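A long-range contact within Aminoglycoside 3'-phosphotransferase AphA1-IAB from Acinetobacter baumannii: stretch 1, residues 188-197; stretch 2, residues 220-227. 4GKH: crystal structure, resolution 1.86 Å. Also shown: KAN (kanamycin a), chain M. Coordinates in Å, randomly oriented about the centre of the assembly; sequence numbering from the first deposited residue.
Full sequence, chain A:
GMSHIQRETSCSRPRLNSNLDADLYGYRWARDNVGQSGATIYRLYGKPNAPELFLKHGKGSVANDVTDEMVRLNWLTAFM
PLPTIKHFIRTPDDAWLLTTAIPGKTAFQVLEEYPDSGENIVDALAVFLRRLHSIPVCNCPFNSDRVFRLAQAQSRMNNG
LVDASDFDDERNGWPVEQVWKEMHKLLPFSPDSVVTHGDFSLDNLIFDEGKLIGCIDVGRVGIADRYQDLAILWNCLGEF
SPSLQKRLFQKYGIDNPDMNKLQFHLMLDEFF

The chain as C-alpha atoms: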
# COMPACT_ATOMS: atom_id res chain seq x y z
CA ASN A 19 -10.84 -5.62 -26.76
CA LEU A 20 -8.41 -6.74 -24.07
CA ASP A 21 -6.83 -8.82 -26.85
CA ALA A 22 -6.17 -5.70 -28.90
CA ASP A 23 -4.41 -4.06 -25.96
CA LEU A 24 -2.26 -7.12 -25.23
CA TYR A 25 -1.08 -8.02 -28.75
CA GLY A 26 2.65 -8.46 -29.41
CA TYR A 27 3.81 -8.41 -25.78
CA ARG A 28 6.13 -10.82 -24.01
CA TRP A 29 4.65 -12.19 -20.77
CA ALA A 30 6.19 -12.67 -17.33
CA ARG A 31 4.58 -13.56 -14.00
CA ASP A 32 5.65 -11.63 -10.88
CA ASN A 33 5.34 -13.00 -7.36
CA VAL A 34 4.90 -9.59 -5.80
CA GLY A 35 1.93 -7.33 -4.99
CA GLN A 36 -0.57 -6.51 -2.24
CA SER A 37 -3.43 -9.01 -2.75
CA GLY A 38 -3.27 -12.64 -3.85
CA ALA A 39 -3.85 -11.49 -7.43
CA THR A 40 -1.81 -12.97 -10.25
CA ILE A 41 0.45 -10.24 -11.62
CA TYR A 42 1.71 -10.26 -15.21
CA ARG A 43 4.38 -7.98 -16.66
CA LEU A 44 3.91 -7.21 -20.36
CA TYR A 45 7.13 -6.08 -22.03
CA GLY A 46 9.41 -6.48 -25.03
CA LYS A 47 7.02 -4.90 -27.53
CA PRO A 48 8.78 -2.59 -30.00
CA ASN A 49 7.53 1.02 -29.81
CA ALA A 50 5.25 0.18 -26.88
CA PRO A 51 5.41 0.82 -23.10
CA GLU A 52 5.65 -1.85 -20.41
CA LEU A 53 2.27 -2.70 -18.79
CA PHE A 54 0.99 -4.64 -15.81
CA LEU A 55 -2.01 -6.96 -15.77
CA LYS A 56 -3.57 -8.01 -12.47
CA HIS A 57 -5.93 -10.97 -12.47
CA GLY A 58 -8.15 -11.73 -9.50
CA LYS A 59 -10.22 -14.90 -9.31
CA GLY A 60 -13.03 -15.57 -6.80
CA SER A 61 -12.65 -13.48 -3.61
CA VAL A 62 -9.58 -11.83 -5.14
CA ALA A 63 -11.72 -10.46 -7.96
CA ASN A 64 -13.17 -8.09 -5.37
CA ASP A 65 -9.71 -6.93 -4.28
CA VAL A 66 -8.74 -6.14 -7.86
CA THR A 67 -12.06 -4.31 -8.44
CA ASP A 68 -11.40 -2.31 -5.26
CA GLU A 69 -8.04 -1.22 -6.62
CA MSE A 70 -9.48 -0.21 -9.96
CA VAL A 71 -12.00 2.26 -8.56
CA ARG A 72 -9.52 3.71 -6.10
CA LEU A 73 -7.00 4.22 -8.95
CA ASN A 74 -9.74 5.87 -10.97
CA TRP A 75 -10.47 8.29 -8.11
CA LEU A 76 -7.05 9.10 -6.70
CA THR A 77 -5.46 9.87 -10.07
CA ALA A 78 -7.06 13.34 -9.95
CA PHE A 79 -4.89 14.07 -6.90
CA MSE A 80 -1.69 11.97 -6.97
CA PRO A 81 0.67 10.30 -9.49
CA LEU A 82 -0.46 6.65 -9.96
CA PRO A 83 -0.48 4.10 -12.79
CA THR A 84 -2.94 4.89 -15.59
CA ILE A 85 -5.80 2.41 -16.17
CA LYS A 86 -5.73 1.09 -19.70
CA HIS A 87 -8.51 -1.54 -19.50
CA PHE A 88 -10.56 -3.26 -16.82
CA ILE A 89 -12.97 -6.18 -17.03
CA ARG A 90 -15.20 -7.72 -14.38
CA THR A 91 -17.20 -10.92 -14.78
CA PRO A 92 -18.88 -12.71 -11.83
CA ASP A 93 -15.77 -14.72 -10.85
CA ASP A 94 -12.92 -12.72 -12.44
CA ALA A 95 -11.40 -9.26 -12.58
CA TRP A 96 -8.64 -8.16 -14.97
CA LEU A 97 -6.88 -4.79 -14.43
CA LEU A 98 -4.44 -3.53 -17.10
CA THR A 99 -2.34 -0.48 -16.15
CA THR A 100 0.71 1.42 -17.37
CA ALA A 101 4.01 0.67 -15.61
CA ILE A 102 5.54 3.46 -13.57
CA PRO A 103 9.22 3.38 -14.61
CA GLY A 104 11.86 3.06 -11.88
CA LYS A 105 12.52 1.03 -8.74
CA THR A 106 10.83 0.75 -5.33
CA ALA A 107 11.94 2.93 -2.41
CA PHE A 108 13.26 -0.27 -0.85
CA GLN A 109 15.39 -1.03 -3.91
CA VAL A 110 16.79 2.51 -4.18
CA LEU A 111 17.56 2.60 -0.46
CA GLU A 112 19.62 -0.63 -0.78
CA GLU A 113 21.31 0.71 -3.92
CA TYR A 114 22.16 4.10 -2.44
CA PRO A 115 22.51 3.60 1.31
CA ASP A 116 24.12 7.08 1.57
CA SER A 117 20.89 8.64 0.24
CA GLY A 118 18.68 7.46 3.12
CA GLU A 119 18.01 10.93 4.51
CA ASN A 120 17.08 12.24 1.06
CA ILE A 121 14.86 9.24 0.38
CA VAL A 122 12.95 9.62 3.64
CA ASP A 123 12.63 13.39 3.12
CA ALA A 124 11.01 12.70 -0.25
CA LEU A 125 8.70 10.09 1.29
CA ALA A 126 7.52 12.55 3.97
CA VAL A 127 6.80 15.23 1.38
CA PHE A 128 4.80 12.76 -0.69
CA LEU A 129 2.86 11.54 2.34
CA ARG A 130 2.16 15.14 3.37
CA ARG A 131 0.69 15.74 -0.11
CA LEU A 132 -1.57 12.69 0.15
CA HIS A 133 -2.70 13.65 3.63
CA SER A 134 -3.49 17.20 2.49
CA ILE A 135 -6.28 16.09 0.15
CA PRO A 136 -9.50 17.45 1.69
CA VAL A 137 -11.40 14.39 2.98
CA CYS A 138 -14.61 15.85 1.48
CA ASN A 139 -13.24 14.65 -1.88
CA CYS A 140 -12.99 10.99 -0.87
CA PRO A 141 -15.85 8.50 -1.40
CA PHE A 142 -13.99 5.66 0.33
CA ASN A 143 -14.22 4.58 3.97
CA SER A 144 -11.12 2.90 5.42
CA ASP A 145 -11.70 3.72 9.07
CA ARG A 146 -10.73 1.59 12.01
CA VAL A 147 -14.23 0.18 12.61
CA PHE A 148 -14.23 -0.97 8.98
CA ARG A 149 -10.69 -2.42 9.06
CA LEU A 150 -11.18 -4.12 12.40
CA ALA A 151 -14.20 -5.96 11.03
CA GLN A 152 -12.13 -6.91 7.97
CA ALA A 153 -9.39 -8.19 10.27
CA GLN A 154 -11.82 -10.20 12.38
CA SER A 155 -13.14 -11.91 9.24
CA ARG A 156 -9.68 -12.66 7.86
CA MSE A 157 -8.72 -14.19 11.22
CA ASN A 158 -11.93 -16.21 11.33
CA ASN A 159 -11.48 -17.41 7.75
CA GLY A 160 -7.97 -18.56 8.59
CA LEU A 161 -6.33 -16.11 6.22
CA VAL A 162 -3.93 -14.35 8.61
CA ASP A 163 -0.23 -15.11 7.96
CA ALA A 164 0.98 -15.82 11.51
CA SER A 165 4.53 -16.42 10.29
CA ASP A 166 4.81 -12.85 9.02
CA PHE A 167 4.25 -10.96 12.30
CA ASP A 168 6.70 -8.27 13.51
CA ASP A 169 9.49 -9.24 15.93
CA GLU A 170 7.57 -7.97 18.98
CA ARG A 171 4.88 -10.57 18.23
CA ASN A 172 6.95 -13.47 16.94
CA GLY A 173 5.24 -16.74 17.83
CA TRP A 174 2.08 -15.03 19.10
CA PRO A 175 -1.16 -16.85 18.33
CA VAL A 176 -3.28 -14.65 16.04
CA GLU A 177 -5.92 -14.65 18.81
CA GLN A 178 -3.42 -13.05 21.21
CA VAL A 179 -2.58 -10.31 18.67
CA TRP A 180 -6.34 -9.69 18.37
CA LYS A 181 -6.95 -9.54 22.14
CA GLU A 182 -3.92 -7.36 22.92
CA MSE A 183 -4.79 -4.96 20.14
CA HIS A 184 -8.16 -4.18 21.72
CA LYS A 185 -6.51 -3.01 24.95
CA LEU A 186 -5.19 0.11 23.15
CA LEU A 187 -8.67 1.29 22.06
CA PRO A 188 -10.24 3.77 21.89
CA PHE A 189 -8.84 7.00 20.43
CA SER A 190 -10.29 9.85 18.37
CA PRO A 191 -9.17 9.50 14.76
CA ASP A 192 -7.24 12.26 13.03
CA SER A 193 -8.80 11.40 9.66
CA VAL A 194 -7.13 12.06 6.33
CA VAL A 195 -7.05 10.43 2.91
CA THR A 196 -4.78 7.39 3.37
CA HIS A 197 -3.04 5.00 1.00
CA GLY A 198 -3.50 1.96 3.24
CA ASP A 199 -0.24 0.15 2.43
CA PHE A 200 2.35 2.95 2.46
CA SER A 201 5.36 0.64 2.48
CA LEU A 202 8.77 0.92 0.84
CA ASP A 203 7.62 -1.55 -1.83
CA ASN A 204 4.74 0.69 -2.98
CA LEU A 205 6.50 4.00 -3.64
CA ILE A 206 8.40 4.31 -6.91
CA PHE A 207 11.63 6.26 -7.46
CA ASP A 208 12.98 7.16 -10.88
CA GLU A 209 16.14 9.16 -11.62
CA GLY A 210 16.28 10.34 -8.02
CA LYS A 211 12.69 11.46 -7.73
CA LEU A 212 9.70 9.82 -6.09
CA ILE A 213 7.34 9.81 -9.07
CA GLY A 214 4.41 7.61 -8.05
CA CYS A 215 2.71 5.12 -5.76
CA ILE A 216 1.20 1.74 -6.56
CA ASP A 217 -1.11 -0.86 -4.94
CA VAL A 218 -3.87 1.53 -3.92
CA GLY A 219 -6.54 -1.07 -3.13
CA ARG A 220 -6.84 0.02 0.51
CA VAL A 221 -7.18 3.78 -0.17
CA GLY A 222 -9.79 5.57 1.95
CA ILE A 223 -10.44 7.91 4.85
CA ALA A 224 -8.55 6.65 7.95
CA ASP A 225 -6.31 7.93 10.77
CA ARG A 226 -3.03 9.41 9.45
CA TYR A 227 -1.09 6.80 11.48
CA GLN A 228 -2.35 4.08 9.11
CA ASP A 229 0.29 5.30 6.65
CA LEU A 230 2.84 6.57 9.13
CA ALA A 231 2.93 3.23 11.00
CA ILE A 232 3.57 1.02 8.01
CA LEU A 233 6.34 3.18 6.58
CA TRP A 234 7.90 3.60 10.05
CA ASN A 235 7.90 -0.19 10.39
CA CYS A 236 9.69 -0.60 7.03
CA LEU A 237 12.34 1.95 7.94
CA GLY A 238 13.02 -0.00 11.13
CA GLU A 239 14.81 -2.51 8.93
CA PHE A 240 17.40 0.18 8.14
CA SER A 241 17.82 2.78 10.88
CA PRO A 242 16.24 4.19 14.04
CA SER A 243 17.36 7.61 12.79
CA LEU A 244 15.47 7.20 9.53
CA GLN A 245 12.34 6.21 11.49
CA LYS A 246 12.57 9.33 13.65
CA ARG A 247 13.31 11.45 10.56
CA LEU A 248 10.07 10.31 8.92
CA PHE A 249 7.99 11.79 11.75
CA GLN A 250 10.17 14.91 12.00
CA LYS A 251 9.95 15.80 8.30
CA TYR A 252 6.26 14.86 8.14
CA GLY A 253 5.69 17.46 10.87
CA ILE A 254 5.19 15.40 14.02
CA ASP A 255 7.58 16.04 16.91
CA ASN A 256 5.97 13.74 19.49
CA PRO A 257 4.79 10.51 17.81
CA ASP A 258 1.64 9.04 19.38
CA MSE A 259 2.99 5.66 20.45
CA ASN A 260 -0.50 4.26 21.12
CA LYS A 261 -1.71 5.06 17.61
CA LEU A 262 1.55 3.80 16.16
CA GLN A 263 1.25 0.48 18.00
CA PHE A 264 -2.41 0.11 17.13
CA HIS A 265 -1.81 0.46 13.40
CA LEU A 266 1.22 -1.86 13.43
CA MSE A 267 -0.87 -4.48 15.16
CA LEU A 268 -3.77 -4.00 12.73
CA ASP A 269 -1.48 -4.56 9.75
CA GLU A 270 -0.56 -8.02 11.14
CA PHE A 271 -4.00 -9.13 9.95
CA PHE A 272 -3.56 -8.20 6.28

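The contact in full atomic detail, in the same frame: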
# COMPACT_ATOMS: atom_id res chain seq x y z
N PRO A 188 -10.08 3.01 23.13
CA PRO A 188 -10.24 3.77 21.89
C PRO A 188 -9.50 5.11 21.83
O PRO A 188 -9.06 5.63 22.86
CB PRO A 188 -11.75 4.02 21.85
CG PRO A 188 -12.12 4.18 23.32
CD PRO A 188 -11.07 3.43 24.14
N PHE A 189 -9.37 5.66 20.63
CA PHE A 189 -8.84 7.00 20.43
C PHE A 189 -9.65 7.75 19.37
O PHE A 189 -10.31 7.13 18.54
CB PHE A 189 -7.36 6.95 20.04
CG PHE A 189 -7.07 6.14 18.81
CD1 PHE A 189 -7.10 6.73 17.55
CD2 PHE A 189 -6.76 4.79 18.90
CE1 PHE A 189 -6.84 5.99 16.42
CE2 PHE A 189 -6.49 4.05 17.77
CZ PHE A 189 -6.53 4.64 16.53
N SER A 190 -9.60 9.07 19.40
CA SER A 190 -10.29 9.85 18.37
C SER A 190 -9.42 9.92 17.13
O SER A 190 -8.27 10.34 17.19
CB SER A 190 -10.62 11.26 18.87
OG SER A 190 -9.45 11.94 19.28
N PRO A 191 -9.97 9.50 15.98
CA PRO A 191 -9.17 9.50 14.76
C PRO A 191 -8.85 10.91 14.28
O PRO A 191 -9.63 11.83 14.47
CB PRO A 191 -10.08 8.80 13.75
CG PRO A 191 -11.45 9.10 14.23
CD PRO A 191 -11.36 9.06 15.74
N ASP A 192 -7.67 11.05 13.69
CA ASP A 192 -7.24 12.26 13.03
C ASP A 192 -7.31 11.87 11.55
O ASP A 192 -6.32 11.38 10.99
CB ASP A 192 -5.81 12.57 13.45
CG ASP A 192 -5.29 13.85 12.88
OD1 ASP A 192 -5.99 14.48 12.07
OD2 ASP A 192 -4.15 14.22 13.24
N SER A 193 -8.49 12.03 10.95
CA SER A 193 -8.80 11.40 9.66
C SER A 193 -8.27 12.17 8.47
O SER A 193 -8.46 13.38 8.38
CB SER A 193 -10.31 11.21 9.51
OG SER A 193 -10.84 10.44 10.57
N VAL A 194 -7.64 11.46 7.55
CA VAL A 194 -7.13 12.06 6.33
C VAL A 194 -7.33 11.03 5.23
O VAL A 194 -7.68 9.88 5.51
CB VAL A 194 -5.62 12.34 6.43
CG1 VAL A 194 -5.34 13.36 7.56
CG2 VAL A 194 -4.87 11.03 6.67
N VAL A 195 -7.09 11.42 3.99
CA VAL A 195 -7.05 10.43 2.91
C VAL A 195 -5.78 9.59 3.04
O VAL A 195 -4.67 10.13 3.03
CB VAL A 195 -7.06 11.12 1.51
CG1 VAL A 195 -6.97 10.07 0.41
CG2 VAL A 195 -8.33 12.00 1.33
N THR A 196 -5.94 8.27 3.18
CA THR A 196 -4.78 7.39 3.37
C THR A 196 -4.60 6.44 2.20
O THR A 196 -5.54 6.14 1.46
CB THR A 196 -4.85 6.55 4.67
OG1 THR A 196 -5.99 5.68 4.61
CG2 THR A 196 -4.93 7.44 5.91
N HIS A 197 -3.37 5.96 2.05
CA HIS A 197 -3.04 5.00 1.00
C HIS A 197 -3.45 3.60 1.44
O HIS A 197 -4.03 2.82 0.67
CB HIS A 197 -1.52 5.04 0.77
CG HIS A 197 -1.04 4.06 -0.26
ND1 HIS A 197 -0.81 2.74 0.03
CD2 HIS A 197 -0.72 4.22 -1.56
CE1 HIS A 197 -0.39 2.12 -1.05
NE2 HIS A 197 -0.33 2.99 -2.04
N ARG A 220 -6.35 -0.27 -0.84
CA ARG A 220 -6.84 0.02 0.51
C ARG A 220 -7.01 1.52 0.77
O ARG A 220 -7.22 1.94 1.92
CB ARG A 220 -5.89 -0.62 1.56
CG ARG A 220 -5.89 -2.17 1.55
CD ARG A 220 -4.82 -2.83 2.48
NE ARG A 220 -4.88 -4.29 2.33
CZ ARG A 220 -3.83 -5.12 2.37
NH1 ARG A 220 -4.03 -6.43 2.20
NH2 ARG A 220 -2.60 -4.66 2.58
N VAL A 221 -6.94 2.33 -0.29
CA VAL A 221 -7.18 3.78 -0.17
C VAL A 221 -8.54 4.11 0.45
O VAL A 221 -9.56 3.54 0.08
CB VAL A 221 -7.05 4.51 -1.55
CG1 VAL A 221 -7.70 5.91 -1.51
CG2 VAL A 221 -5.59 4.64 -1.95
N GLY A 222 -8.54 5.05 1.40
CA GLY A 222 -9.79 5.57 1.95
C GLY A 222 -9.53 6.47 3.13
O GLY A 222 -8.37 6.63 3.55
N ILE A 223 -10.59 7.08 3.66
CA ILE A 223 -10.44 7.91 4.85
C ILE A 223 -10.09 7.03 6.07
O ILE A 223 -10.80 6.07 6.39
CB ILE A 223 -11.71 8.74 5.13
CG1 ILE A 223 -12.00 9.68 3.94
CG2 ILE A 223 -11.54 9.52 6.44
CD1 ILE A 223 -13.36 10.40 4.02
N ALA A 224 -9.00 7.37 6.75
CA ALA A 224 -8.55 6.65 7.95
C ALA A 224 -7.65 7.57 8.79
O ALA A 224 -7.38 8.71 8.40
CB ALA A 224 -7.81 5.38 7.56
N ASP A 225 -7.21 7.11 9.95
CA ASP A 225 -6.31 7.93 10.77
C ASP A 225 -4.97 8.07 10.04
O ASP A 225 -4.54 7.13 9.38
CB ASP A 225 -6.11 7.29 12.15
CG ASP A 225 -5.30 8.18 13.08
OD1 ASP A 225 -4.05 8.09 13.04
OD2 ASP A 225 -5.91 8.96 13.84
N ARG A 226 -4.30 9.23 10.16
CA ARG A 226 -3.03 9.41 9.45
C ARG A 226 -1.96 8.38 9.84
O ARG A 226 -1.06 8.07 9.06
CB ARG A 226 -2.50 10.85 9.59
CG ARG A 226 -2.12 11.28 11.00
CD ARG A 226 -1.64 12.75 11.05
NE ARG A 226 -2.73 13.71 11.03
CZ ARG A 226 -2.93 14.63 10.08
NH1 ARG A 226 -2.11 14.73 9.05
NH2 ARG A 226 -3.96 15.46 10.16
N TYR A 227 -2.07 7.81 11.05
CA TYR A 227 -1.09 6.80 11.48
C TYR A 227 -1.21 5.46 10.73
O TYR A 227 -0.33 4.60 10.84
CB TYR A 227 -1.14 6.60 13.00
CG TYR A 227 -0.36 7.64 13.77
CD1 TYR A 227 -0.84 8.95 13.89
CD2 TYR A 227 0.84 7.32 14.39
CE1 TYR A 227 -0.12 9.92 14.59
CE2 TYR A 227 1.56 8.28 15.09
CZ TYR A 227 1.08 9.57 15.19
OH TYR A 227 1.79 10.51 15.90
C1 KAN M . 3.12 -7.68 3.62
C2 KAN M . 3.05 -6.74 2.44
C3 KAN M . 1.63 -6.31 2.12
C4 KAN M . 0.82 -7.57 1.82
C5 KAN M . 0.84 -8.46 3.04
C6 KAN M . 0.04 -9.70 2.64
C7 KAN M . 3.95 -7.13 8.81
C8 KAN M . 4.95 -7.50 7.75
C9 KAN M . 4.44 -6.93 6.40
C10 KAN M . 3.08 -7.53 6.02
C11 KAN M . 2.08 -7.10 7.12
C12 KAN M . 2.56 -7.66 8.46
C13 KAN M . 7.41 -7.58 7.65
C14 KAN M . 8.42 -7.41 8.78
C15 KAN M . 8.79 -5.97 9.07
C16 KAN M . 9.37 -5.37 7.81
C17 KAN M . 8.29 -5.46 6.74
C18 KAN M . 8.66 -4.71 5.43
N1 KAN M . -0.01 -10.64 3.77
N2 KAN M . 0.75 -7.66 6.81
N3 KAN M . 4.46 -7.73 10.06
N4 KAN M . 9.81 -5.92 10.12
O5 KAN M . 2.22 -8.81 3.34
O6 KAN M . 3.85 -5.58 2.74
O7 KAN M . 1.68 -5.45 0.98
O8 KAN M . -0.55 -7.22 1.54
O9 KAN M . 2.61 -6.99 4.76
O10 KAN M . 5.45 -7.08 5.36
O11 KAN M . 6.23 -6.97 8.17
O12 KAN M . 7.92 -6.86 6.50
O13 KAN M . 7.86 -8.08 9.92
O14 KAN M . 9.68 -4.01 8.07
O15 KAN M . 7.51 -4.70 4.55
O HOH W 1 -6.36 3.09 4.32
O HOH W 2 -3.56 0.35 -0.63

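Two aspartates, one from each stretch, close the end of this antiparallel ladder: the carboxylate of Asp225 takes backbone amides, that of Asp192 an arginine. Asp225 turns its carboxylate back across the gap, and its OD2 accepts from Asp192 N at 2.7 Å in an almost straight bond, while its OD1 accepts from Tyr227 N at 2.8 Å, capping the turn that leads into a helix. One side chain therefore ties the residue just before the first strand to the turn that leads into the helix. The rule to read here is that a side-chain acceptor can take a backbone amide where the ladder ends. Asp192 answers with its own carboxylate, which grips Arg226 in a two-pronged salt bridge: Arg226 NE reaches Asp192 OD2 at 2.7 Å and Arg226 NH2 reaches Asp192 OD1 at 3.0 Å. The backbone reinforces the pairing, since Arg226 N also donates to Asp192 O at 3.1 Å.

Below this clasp the two chains run antiparallel. Val194 and Ala224 form a hydrogen-bonded pair, with Val194 N to Ala224 O at 2.9 Å and Ala224 N to Val194 O at 3.1 Å. Two residues along, Thr196 and Gly222 repeat the pattern, with Thr196 N to Gly222 O at 3.0 Å and Gly222 N to Thr196 O at 3.2 Å. Between these pairs sits the non-hydrogen-bonded pair Val195 and Ile223, where the backbones draw closer and Ile223 CA lies 3.5 Å from Val194 O in a CA-H...O contact. Similar contacts bring Ser193 CA to Ala224 O and Val221 CA to Thr196 O, both at 3.3 Å, so carbon-bound hydrogens help fill the spaces between the conventional bonds. The chain turns a corner at Ile223, yet the register holds across it.

Val194, Thr196 and Ala224 direct their side chains to one face of the ladder, Val195 and Ile223 to the other. On the first face, Thr196 does two jobs. Its OG1 donates to Gly222 O at 2.8 Å, giving that carbonyl a second donor beside the backbone amide, and its CG2 packs 3.5 Å from Asp225 O. The small methyl of Ala224 fits beside the hydroxyl, with Ala224 CB 3.5 Å from Thr196 OG1. Val194 packs against a charged neighbour: its CG1 lies over one face of the Arg226 guanidinium, 3.6 Å from Arg226 NH2, while Asp192 OD2 meets the same group at its edge. The carboxylate takes donors at the guanidinium's edge, leaving a face, which carries no donors, free to pack on a methyl. On the face of Val195 and Ile223, Ile223 CG2 reaches Ser193 CB at 3.7 Å.

Past Thr196 the direct ladder gives way to water. His197 O comes within 3.1 Å of Val221 N, but the angle is too poor for a hydrogen bond. One water instead donates to His197 O at 2.8 Å and accepts from Arg220 N at 2.9 Å; another donates to Thr196 OG1 at 2.6 Å and to Arg220 O at 2.8 Å. The Arg220 side chain leads away from this seam, and its NH2 makes a weak hydrogen bond to O8 of kanamycin at 3.4 Å.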